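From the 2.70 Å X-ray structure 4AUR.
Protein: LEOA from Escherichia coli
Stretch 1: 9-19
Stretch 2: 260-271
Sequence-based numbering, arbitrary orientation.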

# COMPACT_ATOMS: atom_id res chain seq x y z
N ILE A 9 12.03 7.26 -33.74
CA ILE A 9 11.30 6.40 -32.79
C ILE A 9 11.59 6.75 -31.34
O ILE A 9 10.67 6.82 -30.52
CB ILE A 9 11.67 4.90 -32.94
CG1 ILE A 9 11.02 4.30 -34.17
CG2 ILE A 9 11.22 4.08 -31.72
CD1 ILE A 9 11.67 2.99 -34.62
N GLU A 10 12.86 6.91 -31.01
CA GLU A 10 13.22 7.28 -29.64
C GLU A 10 12.73 8.68 -29.34
O GLU A 10 12.27 8.92 -28.24
CB GLU A 10 14.71 7.11 -29.36
CG GLU A 10 15.13 5.65 -29.29
CD GLU A 10 14.23 4.77 -28.41
OE1 GLU A 10 13.85 5.17 -27.27
OE2 GLU A 10 13.89 3.64 -28.86
N LYS A 11 12.75 9.58 -30.32
CA LYS A 11 12.12 10.88 -30.14
C LYS A 11 10.67 10.74 -29.75
O LYS A 11 10.23 11.33 -28.78
CB LYS A 11 12.19 11.74 -31.39
CG LYS A 11 12.11 13.22 -31.09
CD LYS A 11 12.59 14.06 -32.26
CE LYS A 11 11.45 14.71 -33.00
NZ LYS A 11 11.84 14.88 -34.42
N GLN A 12 9.93 9.94 -30.49
CA GLN A 12 8.51 9.79 -30.17
C GLN A 12 8.33 9.15 -28.80
O GLN A 12 7.49 9.58 -28.02
CB GLN A 12 7.78 8.97 -31.24
CG GLN A 12 6.30 9.32 -31.40
CD GLN A 12 6.02 10.80 -31.72
OE1 GLN A 12 4.90 11.31 -31.48
NE2 GLN A 12 7.04 11.50 -32.26
N ALA A 13 9.11 8.13 -28.48
CA ALA A 13 8.93 7.50 -27.18
C ALA A 13 9.07 8.52 -26.06
O ALA A 13 8.32 8.50 -25.11
CB ALA A 13 9.89 6.36 -26.97
N ALA A 14 10.03 9.42 -26.19
CA ALA A 14 10.30 10.43 -25.16
C ALA A 14 9.17 11.42 -25.05
O ALA A 14 8.82 11.86 -23.97
CB ALA A 14 11.60 11.16 -25.44
N ILE A 15 8.62 11.78 -26.19
CA ILE A 15 7.44 12.60 -26.23
C ILE A 15 6.28 11.87 -25.55
O ILE A 15 5.61 12.46 -24.71
CB ILE A 15 7.11 12.99 -27.66
CG1 ILE A 15 8.06 14.08 -28.11
CG2 ILE A 15 5.69 13.52 -27.76
CD1 ILE A 15 8.08 14.24 -29.61
N ASN A 16 6.06 10.60 -25.86
CA ASN A 16 5.02 9.88 -25.15
C ASN A 16 5.23 9.91 -23.65
O ASN A 16 4.33 10.31 -22.90
CB ASN A 16 4.92 8.44 -25.59
CG ASN A 16 4.16 8.27 -26.90
OD1 ASN A 16 3.31 9.10 -27.28
ND2 ASN A 16 4.47 7.18 -27.60
N SER A 17 6.42 9.51 -23.21
CA SER A 17 6.73 9.46 -21.81
C SER A 17 6.41 10.80 -21.13
O SER A 17 6.02 10.83 -19.96
CB SER A 17 8.18 9.11 -21.61
OG SER A 17 9.00 10.27 -21.79
N LEU A 18 6.53 11.90 -21.86
CA LEU A 18 6.18 13.20 -21.31
C LEU A 18 4.68 13.46 -21.31
O LEU A 18 4.17 14.15 -20.45
CB LEU A 18 6.88 14.30 -22.09
CG LEU A 18 8.36 14.47 -21.80
CD1 LEU A 18 8.96 15.43 -22.79
CD2 LEU A 18 8.52 14.97 -20.37
N LEU A 19 3.96 12.92 -22.29
CA LEU A 19 2.51 12.99 -22.23
C LEU A 19 1.98 12.18 -21.04
O LEU A 19 1.03 12.59 -20.39
CB LEU A 19 1.87 12.54 -23.55
CG LEU A 19 2.05 13.46 -24.77
CD1 LEU A 19 1.66 12.76 -26.06
CD2 LEU A 19 1.26 14.74 -24.67
N ILE A 260 22.86 2.60 -28.57
CA ILE A 260 23.17 3.71 -27.70
C ILE A 260 22.05 4.67 -27.87
O ILE A 260 21.51 5.19 -26.91
CB ILE A 260 24.49 4.39 -28.10
CG1 ILE A 260 25.68 3.64 -27.50
CG2 ILE A 260 24.54 5.84 -27.62
CD1 ILE A 260 26.99 4.00 -28.15
N LEU A 261 21.72 4.91 -29.12
CA LEU A 261 20.59 5.71 -29.48
C LEU A 261 19.38 5.25 -28.72
O LEU A 261 18.62 6.07 -28.19
CB LEU A 261 20.32 5.55 -30.95
CG LEU A 261 21.31 6.25 -31.85
CD1 LEU A 261 21.11 5.76 -33.27
CD2 LEU A 261 21.17 7.76 -31.77
N LYS A 262 19.21 3.93 -28.66
CA LYS A 262 18.05 3.28 -28.06
C LYS A 262 17.91 3.73 -26.64
O LYS A 262 16.82 4.02 -26.18
CB LYS A 262 18.22 1.77 -28.13
CG LYS A 262 16.95 0.98 -28.02
CD LYS A 262 17.19 -0.50 -28.28
CE LYS A 262 16.66 -0.95 -29.64
NZ LYS A 262 15.90 -2.25 -29.55
N THR A 263 19.05 3.85 -25.96
CA THR A 263 19.11 4.15 -24.55
C THR A 263 19.34 5.62 -24.25
O THR A 263 18.75 6.18 -23.34
CB THR A 263 20.29 3.42 -23.88
OG1 THR A 263 20.59 2.21 -24.58
CG2 THR A 263 19.93 3.11 -22.42
N ASN A 264 20.23 6.25 -25.02
CA ASN A 264 20.74 7.56 -24.67
C ASN A 264 19.92 8.72 -25.24
O ASN A 264 20.01 9.85 -24.74
CB ASN A 264 22.21 7.63 -25.11
CG ASN A 264 22.85 8.98 -24.85
OD1 ASN A 264 23.37 9.60 -25.77
ND2 ASN A 264 22.83 9.43 -23.60
N VAL A 265 19.12 8.48 -26.27
CA VAL A 265 18.37 9.56 -26.88
C VAL A 265 17.33 10.16 -25.93
O VAL A 265 17.24 11.38 -25.82
CB VAL A 265 17.72 9.12 -28.20
CG1 VAL A 265 16.62 10.09 -28.63
CG2 VAL A 265 18.80 8.99 -29.28
N PRO A 266 16.55 9.33 -25.23
CA PRO A 266 15.64 9.93 -24.27
C PRO A 266 16.36 10.70 -23.15
O PRO A 266 15.92 11.78 -22.80
CB PRO A 266 14.87 8.73 -23.69
CG PRO A 266 14.93 7.71 -24.75
CD PRO A 266 16.28 7.88 -25.40
N GLU A 267 17.45 10.15 -22.60
CA GLU A 267 18.16 10.88 -21.55
C GLU A 267 18.61 12.23 -22.12
O GLU A 267 18.40 13.25 -21.51
CB GLU A 267 19.35 10.08 -20.94
CG GLU A 267 19.30 9.90 -19.40
CD GLU A 267 20.32 10.75 -18.60
OE1 GLU A 267 21.48 10.88 -19.06
OE2 GLU A 267 19.97 11.26 -17.49
N VAL A 268 19.17 12.25 -23.32
CA VAL A 268 19.65 13.51 -23.85
C VAL A 268 18.51 14.48 -23.99
O VAL A 268 18.63 15.61 -23.56
CB VAL A 268 20.41 13.39 -25.17
CG1 VAL A 268 20.59 14.77 -25.80
CG2 VAL A 268 21.76 12.74 -24.93
N LEU A 269 17.40 14.05 -24.57
CA LEU A 269 16.25 14.95 -24.73
C LEU A 269 15.69 15.42 -23.38
O LEU A 269 15.42 16.60 -23.21
CB LEU A 269 15.16 14.29 -25.59
CG LEU A 269 15.46 13.98 -27.07
CD1 LEU A 269 14.46 13.03 -27.69
CD2 LEU A 269 15.49 15.25 -27.89
N LEU A 270 15.53 14.52 -22.40
CA LEU A 270 15.01 14.94 -21.08
C LEU A 270 15.93 15.95 -20.39
O LEU A 270 15.52 17.03 -20.03
CB LEU A 270 14.75 13.73 -20.17
CG LEU A 270 13.67 12.80 -20.73
CD1 LEU A 270 13.38 11.60 -19.83
CD2 LEU A 270 12.37 13.55 -21.03
N VAL A 271 17.19 15.61 -20.21
CA VAL A 271 18.10 16.56 -19.64
C VAL A 271 18.07 17.90 -20.41
O VAL A 271 17.83 18.94 -19.83
CB VAL A 271 19.52 16.01 -19.61
CG1 VAL A 271 20.44 17.00 -18.93
CG2 VAL A 271 19.56 14.68 -18.87

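Two helical segments whose touching residues are at least 251 positions apart in sequence pack obliquely through van der Waals contact alone, with a glutamate set as a knob into the second helix and no hydrogen bond crossing between them. Their axes approach to 8.9 Å and their N-to-C directions differ by 48°; the contacting residues of stretch 1 are Glu-10, Lys-11, Ala-14 and Leu-18. The two segments together bury 391 Å², a modest area.

Glu-10 contributes the largest share of stretch 1, 90 Å². Its CA-to-CB bond points toward the partner helix, and with chi1 and chi2 both m the chain sits among Leu-261, Lys-262, Val-265 and Pro-266. The aliphatic part does much of the packing: Glu-10 CB lies 3.6 Å from Val-265 CG1, and Glu-10 CG lies 3.7 Å from Leu-261 O. The carboxylate reaches the neighbouring turn, where Glu-10 OE1 is 3.7 Å from Pro-266 CG. Glu-10 OE1 also comes within 3.4 Å of Lys-262 O, but both atoms are acceptors, so this is proximity without a hydrogen bond. Nor is the carboxylate paired with the ammonium group of Lys-262: that side chain starts away from stretch 1, and its contact with the glutamate is made by methylene, Lys-262 CG standing 4.1 Å from Glu-10 OE2.

One turn on, Ala-14 occupies the tightest backbone register, its CA 5.4 Å from the CA of Pro-266. A methyl group fits this narrow space: Ala-14 CB is 4.4 Å from Pro-266 CB and 4.1 Å from Leu-269 CD1. The proline suits the site in its own way. Its ring offers a compact apolar surface, and its nitrogen, lacking a hydrogen, cannot bond to the turn before; the helix is kinked here. Regular bonding resumes with Val-268 N to Asn-264 O at 2.9 Å.

Leu-269 points toward stretch 1 and, with chi1 m and chi2 t, carries CD1 to both Ala-14 and Lys-11. The CA-to-CB bond of Lys-11 points away, yet the base of the residue still packs, Lys-11 CA lying 4.0 Å and Lys-11 CG 4.1 Å from Leu-269 CD1. Its long chain then leaves the contact, and NZ is hydrogen-bonded elsewhere in the structure.

A further turn along, Leu-18 and Leu-270 meet through their branched ends, Leu-18 CD2 being 4.2 Å from Leu-270 CD2. Leu-270 begins sideways, but its end comes nearer, and the length of the side chain lets it bridge the gap; it gives 51 Å² to the contact, the most of any residue in stretch 2. Ser-17 also points toward the partner, but its hydroxyl is used within its own helix: Ser-17 OG donates to Ala-14 O at 2.7 Å. The joint rests on the packing of the glutamate knob, the small alanine, the proline and the leucine side chains.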